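Side-chain contacts in BH2358 protein (Bacillus halodurans C-125, PDB 2RBD), which is of unknown biochemical function but belongs to a ferritin-clan family and is putatively a spore coat protein: residues A[31-34]-A[35-39]; A[115-118]-A[119-123]; A[150-154]-A[155-159]. All blocks are in the same frame, centred on the assembly; numbering follows the deposited sequence.

Interaction 1 of 3, residues A[31-34]-A[35-39]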
# COMPACT_ATOMS: atom_id res chain seq x y z
N GLY A 31 -18.03 9.72 1.59
CA GLY A 31 -18.68 8.40 1.66
C GLY A 31 -18.70 7.83 3.06
O GLY A 31 -19.69 7.23 3.51
N LEU A 32 -17.60 8.00 3.74
CA LEU A 32 -17.51 7.49 5.13
C LEU A 32 -18.39 8.27 6.10
O LEU A 32 -19.03 7.69 6.94
CB LEU A 32 -16.06 7.45 5.62
CG LEU A 32 -15.11 6.46 4.93
CD1 LEU A 32 -13.72 6.62 5.57
CD2 LEU A 32 -15.60 5.00 5.09
N ILE A 33 -18.49 9.59 5.92
CA ILE A 33 -19.43 10.37 6.69
C ILE A 33 -20.86 9.82 6.53
O ILE A 33 -21.59 9.64 7.50
CB ILE A 33 -19.33 11.85 6.33
CG1 ILE A 33 -18.00 12.44 6.86
CG2 ILE A 33 -20.49 12.63 6.94
CD1 ILE A 33 -17.67 13.82 6.28
N ASN A 34 -21.25 9.55 5.29
CA ASN A 34 -22.58 9.02 5.02
C ASN A 34 -22.78 7.65 5.65
O ASN A 34 -23.78 7.42 6.32
CB ASN A 34 -22.79 8.97 3.50
CG ASN A 34 -24.10 8.30 3.12
OD1 ASN A 34 -25.13 8.71 3.56
ND2 ASN A 34 -24.03 7.27 2.32
N GLY A 35 -21.82 6.75 5.48
CA GLY A 35 -21.93 5.41 6.09
C GLY A 35 -21.95 5.44 7.60
O GLY A 35 -22.72 4.72 8.22
N TYR A 36 -21.12 6.28 8.18
CA TYR A 36 -21.05 6.38 9.62
C TYR A 36 -22.33 7.03 10.20
O TYR A 36 -22.76 6.68 11.27
CB TYR A 36 -19.82 7.16 10.08
CG TYR A 36 -18.50 6.47 9.88
CD1 TYR A 36 -18.37 5.35 9.06
CD2 TYR A 36 -17.36 7.01 10.41
CE1 TYR A 36 -17.11 4.75 8.87
CE2 TYR A 36 -16.11 6.41 10.22
CZ TYR A 36 -16.00 5.31 9.45
OH TYR A 36 -14.74 4.76 9.26
N ARG A 37 -22.91 7.99 9.49
CA ARG A 37 -24.21 8.53 9.90
C ARG A 37 -25.27 7.42 9.90
O ARG A 37 -26.15 7.37 10.77
CB ARG A 37 -24.57 9.69 9.00
CG ARG A 37 -23.81 10.96 9.38
CD ARG A 37 -24.08 12.04 8.36
NE ARG A 37 -23.68 13.35 8.87
CZ ARG A 37 -23.62 14.43 8.10
NH1 ARG A 37 -23.80 14.37 6.79
NH2 ARG A 37 -23.36 15.60 8.64
N SER A 38 -25.17 6.50 8.95
CA SER A 38 -26.08 5.34 8.98
C SER A 38 -25.73 4.45 10.18
O SER A 38 -26.61 4.10 10.96
CB SER A 38 -26.00 4.53 7.70
OG SER A 38 -26.94 3.48 7.75
N PHE A 39 -24.43 4.19 10.40
CA PHE A 39 -24.02 3.39 11.56
C PHE A 39 -24.49 3.96 12.90
O PHE A 39 -24.82 3.20 13.78
CB PHE A 39 -22.51 3.24 11.60
CG PHE A 39 -21.94 2.27 10.58
CD1 PHE A 39 -22.69 1.28 9.96
CD2 PHE A 39 -20.59 2.32 10.32
CE1 PHE A 39 -22.09 0.39 9.06
CE2 PHE A 39 -19.99 1.45 9.42
CZ PHE A 39 -20.75 0.50 8.79
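Four successive i to i+4 backbone bonds join 31-34 to 35-39 within helix 16-42, from Gly35 N to Gly31 O, Tyr36 N to Leu32 O, Arg37 N to Ile33 O and Ser38 N to Asn34 O. The shortest runs from Tyr36 N to Leu32 O, at 2.8 Å. Leu32 and Tyr36 lie alongside each other, pointing the same way, and the branch of Leu32 that reaches the ring is CD2, 4.1 Å from Tyr36 CE1. The phenol is laid back along the preceding turn, CG being anti to its own carbonyl carbon (chi1 -70°), which brings one face over the Leu32 carbonyl, with Tyr36 CD1 3.2 Å from Leu32 O. The helix belongs to a four-helix bundle, as expected of the ferritin clan, and the buried ring packs in the bundle against Ile52 and Met59 of helix 46-72 and Ile107 of helix 100-124, while OH hydrogen-bonds Asp110. A phenylalanine here would probably leave the Asp110 carboxylate without its hydroxyl partner. Ile33 and Arg37 likewise lie side by side, pointing the same way. The extended Arg37 chain carries its guanidinium past Ile33, whose CG2 sits over one face, offset toward the rim, with Ile33 CG2 3.7 Å from Arg37 NH1; NE has a weak, long ion pair with Asp83. Asn34 turns elsewhere, its OD1 accepting a hydrogen bond from Arg84 NE.

Interaction 2 of 3, residues A[115-118]-A[119-123]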
# COMPACT_ATOMS: atom_id res chain seq x y z
N LEU A 115 -4.64 5.93 7.48
CA LEU A 115 -3.24 6.17 7.88
C LEU A 115 -2.32 5.97 6.68
O LEU A 115 -1.46 6.81 6.37
CB LEU A 115 -2.84 5.23 9.01
CG LEU A 115 -3.36 5.55 10.41
CD1 LEU A 115 -2.82 4.44 11.32
CD2 LEU A 115 -2.96 7.02 10.89
N VAL A 116 -2.52 4.84 6.01
CA VAL A 116 -1.76 4.50 4.81
C VAL A 116 -1.97 5.53 3.70
O VAL A 116 -0.99 6.00 3.11
CB VAL A 116 -2.05 3.07 4.35
CG1 VAL A 116 -1.45 2.79 2.94
CG2 VAL A 116 -1.45 2.07 5.39
N THR A 117 -3.20 5.90 3.44
CA THR A 117 -3.47 6.91 2.43
C THR A 117 -2.78 8.24 2.74
O THR A 117 -2.16 8.85 1.87
CB THR A 117 -4.96 7.12 2.24
OG1 THR A 117 -5.59 5.84 2.02
CG2 THR A 117 -5.22 8.07 1.06
N CYS A 118 -2.86 8.69 3.98
CA CYS A 118 -2.11 9.89 4.36
C CYS A 118 -0.63 9.77 4.04
O CYS A 118 -0.05 10.70 3.45
CB CYS A 118 -2.30 10.22 5.84
SG CYS A 118 -3.95 10.85 6.26
N SER A 119 -0.00 8.64 4.39
CA SER A 119 1.43 8.47 4.14
C SER A 119 1.76 8.46 2.67
O SER A 119 2.76 9.00 2.23
CB SER A 119 1.93 7.20 4.82
OG SER A 119 1.86 7.34 6.24
N GLN A 120 0.90 7.83 1.87
CA GLN A 120 1.04 7.85 0.42
C GLN A 120 1.02 9.27 -0.19
O GLN A 120 1.87 9.57 -1.04
CB GLN A 120 -0.07 7.02 -0.24
CG GLN A 120 0.02 5.51 0.04
CD GLN A 120 -1.16 4.71 -0.45
OE1 GLN A 120 -1.01 3.51 -0.85
NE2 GLN A 120 -2.31 5.26 -0.37
N ILE A 121 0.08 10.08 0.27
CA ILE A 121 -0.04 11.45 -0.21
C ILE A 121 1.16 12.28 0.21
O ILE A 121 1.70 13.06 -0.60
CB ILE A 121 -1.38 12.07 0.22
CG1 ILE A 121 -2.54 11.32 -0.48
CG2 ILE A 121 -1.40 13.57 -0.16
CD1 ILE A 121 -3.96 11.77 -0.05
N ILE A 122 1.60 12.12 1.44
CA ILE A 122 2.79 12.86 1.91
C ILE A 122 3.95 12.52 1.01
O ILE A 122 4.66 13.42 0.53
CB ILE A 122 3.15 12.52 3.37
CG1 ILE A 122 2.04 12.99 4.32
CG2 ILE A 122 4.57 13.15 3.76
CD1 ILE A 122 2.14 12.40 5.77
N GLY A 123 4.16 11.23 0.79
CA GLY A 123 5.26 10.75 -0.04
C GLY A 123 5.30 11.24 -1.47
O GLY A 123 6.38 11.41 -2.04
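Thr117 and Ile121 run side by side in the same direction, meeting through methyl groups, with Thr117 CG2 4.1 Å from Ile121 CD1. Thr117 has CG2 anti to the backbone N, which sends the methyl toward the next turn and leaves OG1 (chi1 -52°) folded back to hydrogen-bond the carbonyl of Lys113, one turn earlier. Gln120 instead slants across Val116: its chain, extended beyond CG, runs back along the preceding turn, CG lying 3.3 Å from Val116 O, and the flat end of the side chain rests against the CG1 methyl of Val116. Ile122 likewise leans on the carbonyl below it, its CG1 3.2 Å from Cys118 O. Beneath these side chains the backbone bonds are regular, Gln120 N to Val116 O measuring 2.9 Å and Ile121 N to Thr117 O 3.0 Å. Ser119 OG hydrogen-bonds Ser119 OG and His138 NE2 of the third subunit, and Leu115 packs on Ile122 of that same subunit. Thr117 and Ile121 also touch helix 16-42, through Tyr25 and Ser21 respectively. Such a division of side chains between neighbouring helices and a partner subunit is consistent with a helix of a four-helix bundle of the ferritin clan that also takes part in the subunit interface.

Interaction 3 of 3, residues A[150-154]-A[155-159]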
# COMPACT_ATOMS: atom_id res chain seq x y z
N LYS A 150 -8.59 0.74 21.94
CA LYS A 150 -8.98 0.70 23.38
C LYS A 150 -10.45 0.26 23.54
O LYS A 150 -10.76 -0.61 24.37
CB LYS A 150 -8.77 2.05 24.02
CG LYS A 150 -7.32 2.30 24.43
CD LYS A 150 -7.08 3.72 24.84
CE LYS A 150 -5.59 3.98 25.08
NZ LYS A 150 -5.40 5.41 25.49
N LEU A 151 -11.33 0.81 22.72
CA LEU A 151 -12.74 0.42 22.69
C LEU A 151 -12.91 -1.06 22.43
O LEU A 151 -13.60 -1.74 23.17
CB LEU A 151 -13.51 1.22 21.65
CG LEU A 151 -15.01 0.93 21.46
CD1 LEU A 151 -15.78 1.57 22.59
CD2 LEU A 151 -15.55 1.41 20.09
N ASN A 152 -12.28 -1.56 21.37
CA ASN A 152 -12.41 -2.95 20.99
C ASN A 152 -11.90 -3.87 22.09
O ASN A 152 -12.50 -4.93 22.37
CB ASN A 152 -11.69 -3.20 19.68
CG ASN A 152 -12.44 -2.64 18.49
OD1 ASN A 152 -13.66 -2.69 18.46
ND2 ASN A 152 -11.72 -2.11 17.50
N LYS A 153 -10.81 -3.48 22.72
CA LYS A 153 -10.30 -4.22 23.88
C LYS A 153 -11.30 -4.20 25.03
O LYS A 153 -11.63 -5.27 25.55
CB LYS A 153 -8.93 -3.70 24.33
CG LYS A 153 -7.81 -3.99 23.35
CD LYS A 153 -6.52 -3.35 23.84
CE LYS A 153 -5.30 -3.72 22.97
NZ LYS A 153 -4.03 -3.00 23.35
N ASN A 154 -11.78 -3.01 25.38
CA ASN A 154 -12.66 -2.82 26.54
C ASN A 154 -13.96 -3.61 26.40
O ASN A 154 -14.49 -4.18 27.38
CB ASN A 154 -12.98 -1.36 26.72
CG ASN A 154 -11.77 -0.52 27.20
OD1 ASN A 154 -10.76 -1.06 27.63
ND2 ASN A 154 -11.89 0.82 27.12
N LYS A 155 -14.50 -3.62 25.17
CA LYS A 155 -15.79 -4.25 24.87
C LYS A 155 -15.69 -5.74 24.60
O LYS A 155 -16.70 -6.44 24.55
CB LYS A 155 -16.44 -3.56 23.67
CG LYS A 155 -16.69 -2.10 23.90
CD LYS A 155 -17.89 -1.84 24.84
CE LYS A 155 -18.04 -0.34 25.11
NZ LYS A 155 -19.23 0.00 25.97
N GLY A 156 -14.48 -6.24 24.40
CA GLY A 156 -14.27 -7.65 24.07
C GLY A 156 -14.60 -7.94 22.62
O GLY A 156 -14.97 -9.05 22.28
N TRP A 157 -14.47 -6.93 21.77
CA TRP A 157 -14.79 -7.09 20.36
C TRP A 157 -13.56 -7.48 19.52
O TRP A 157 -13.71 -7.88 18.38
CB TRP A 157 -15.36 -5.80 19.79
CG TRP A 157 -16.68 -5.43 20.36
CD1 TRP A 157 -17.58 -6.27 20.96
CD2 TRP A 157 -17.28 -4.15 20.35
NE1 TRP A 157 -18.68 -5.57 21.34
CE2 TRP A 157 -18.53 -4.26 20.99
CE3 TRP A 157 -16.85 -2.88 19.95
CZ2 TRP A 157 -19.34 -3.18 21.24
CZ3 TRP A 157 -17.68 -1.81 20.16
CH2 TRP A 157 -18.92 -1.96 20.80
N LEU A 158 -12.35 -7.38 20.06
CA LEU A 158 -11.16 -7.62 19.27
C LEU A 158 -10.96 -9.12 19.09
O LEU A 158 -11.02 -9.85 20.06
CB LEU A 158 -9.97 -7.00 20.02
CG LEU A 158 -8.58 -7.02 19.41
CD1 LEU A 158 -8.58 -6.34 18.06
CD2 LEU A 158 -7.63 -6.31 20.37
N ILE A 159 -10.76 -9.57 17.86
CA ILE A 159 -10.50 -10.99 17.59
C ILE A 159 -8.99 -11.18 17.69
O ILE A 159 -8.25 -10.50 17.00
CB ILE A 159 -10.94 -11.36 16.17
CG1 ILE A 159 -12.44 -11.15 15.98
CG2 ILE A 159 -10.55 -12.80 15.87
CD1 ILE A 159 -12.92 -11.41 14.53
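Leu151 touches both Lys155 and Trp157 where helix 128-155 ends in a Schellman motif, Gly156 taking the positive phi (77°) that turns the chain out of the helix. CG of Leu151, anti to the backbone N, lies near the indole, and its two methyls take different partners: CD1 lies 3.9 Å from Lys155 CE, and CD2 meets the edge of the indole, 3.9 Å from Trp157 CZ3. Its carbonyl accepts a helical i to i+4 bond from Lys155 N. Lys155 CB stands 3.4 Å above one face of the Trp157 indole, over its centre; beyond it the chain bends at chi2, and the ammonium group forms salt bridges with Asp45 and Asp47. Asn152 O closes the motif, receiving Trp157 N at 2.9 Å and, weakly, Leu158 N. The buried amide of Asn152 is held at both ends, OD1 bonding Ser104 and ND2 bonding Ser108 of helix 100-124, which probably fixes its rotation. Asn152 OD1 also comes in the ring plane at the edge of the indole, 3.5 Å from Trp157 CE3, with amide and ring planes 58° apart. Lys153 offers its O to Gly156 N, which approaches from above the carbonyl plane, 68° out of it, and its NZ hydrogen-bonds Ile126 O of the third subunit. The aliphatic stem of Lys153 runs alongside Leu158, Lys153 CG lying 3.8 Å from Leu158 CD2.

How the interactions relate
From the N terminus the chain first passes through interaction 1, on helix 16-42, then interaction 2, near the end of helix 100-124, and lastly interaction 3, at the end of helix 128-155. The three are in series; none nests in or crosses another, and since each joins neighbouring turns of one continuous stretch, none closes a long loop. Interactions 1 and 2 lie on opposite sides of the chain's centre, their own centres about 22 Å apart. Helix 100-124 links all three: it carries interaction 2 and packs against side chains of both other contacts. Interactions 1 and 3 both meet the second subunit, and interactions 2 and 3, about 27 Å apart between centres, both touch the third.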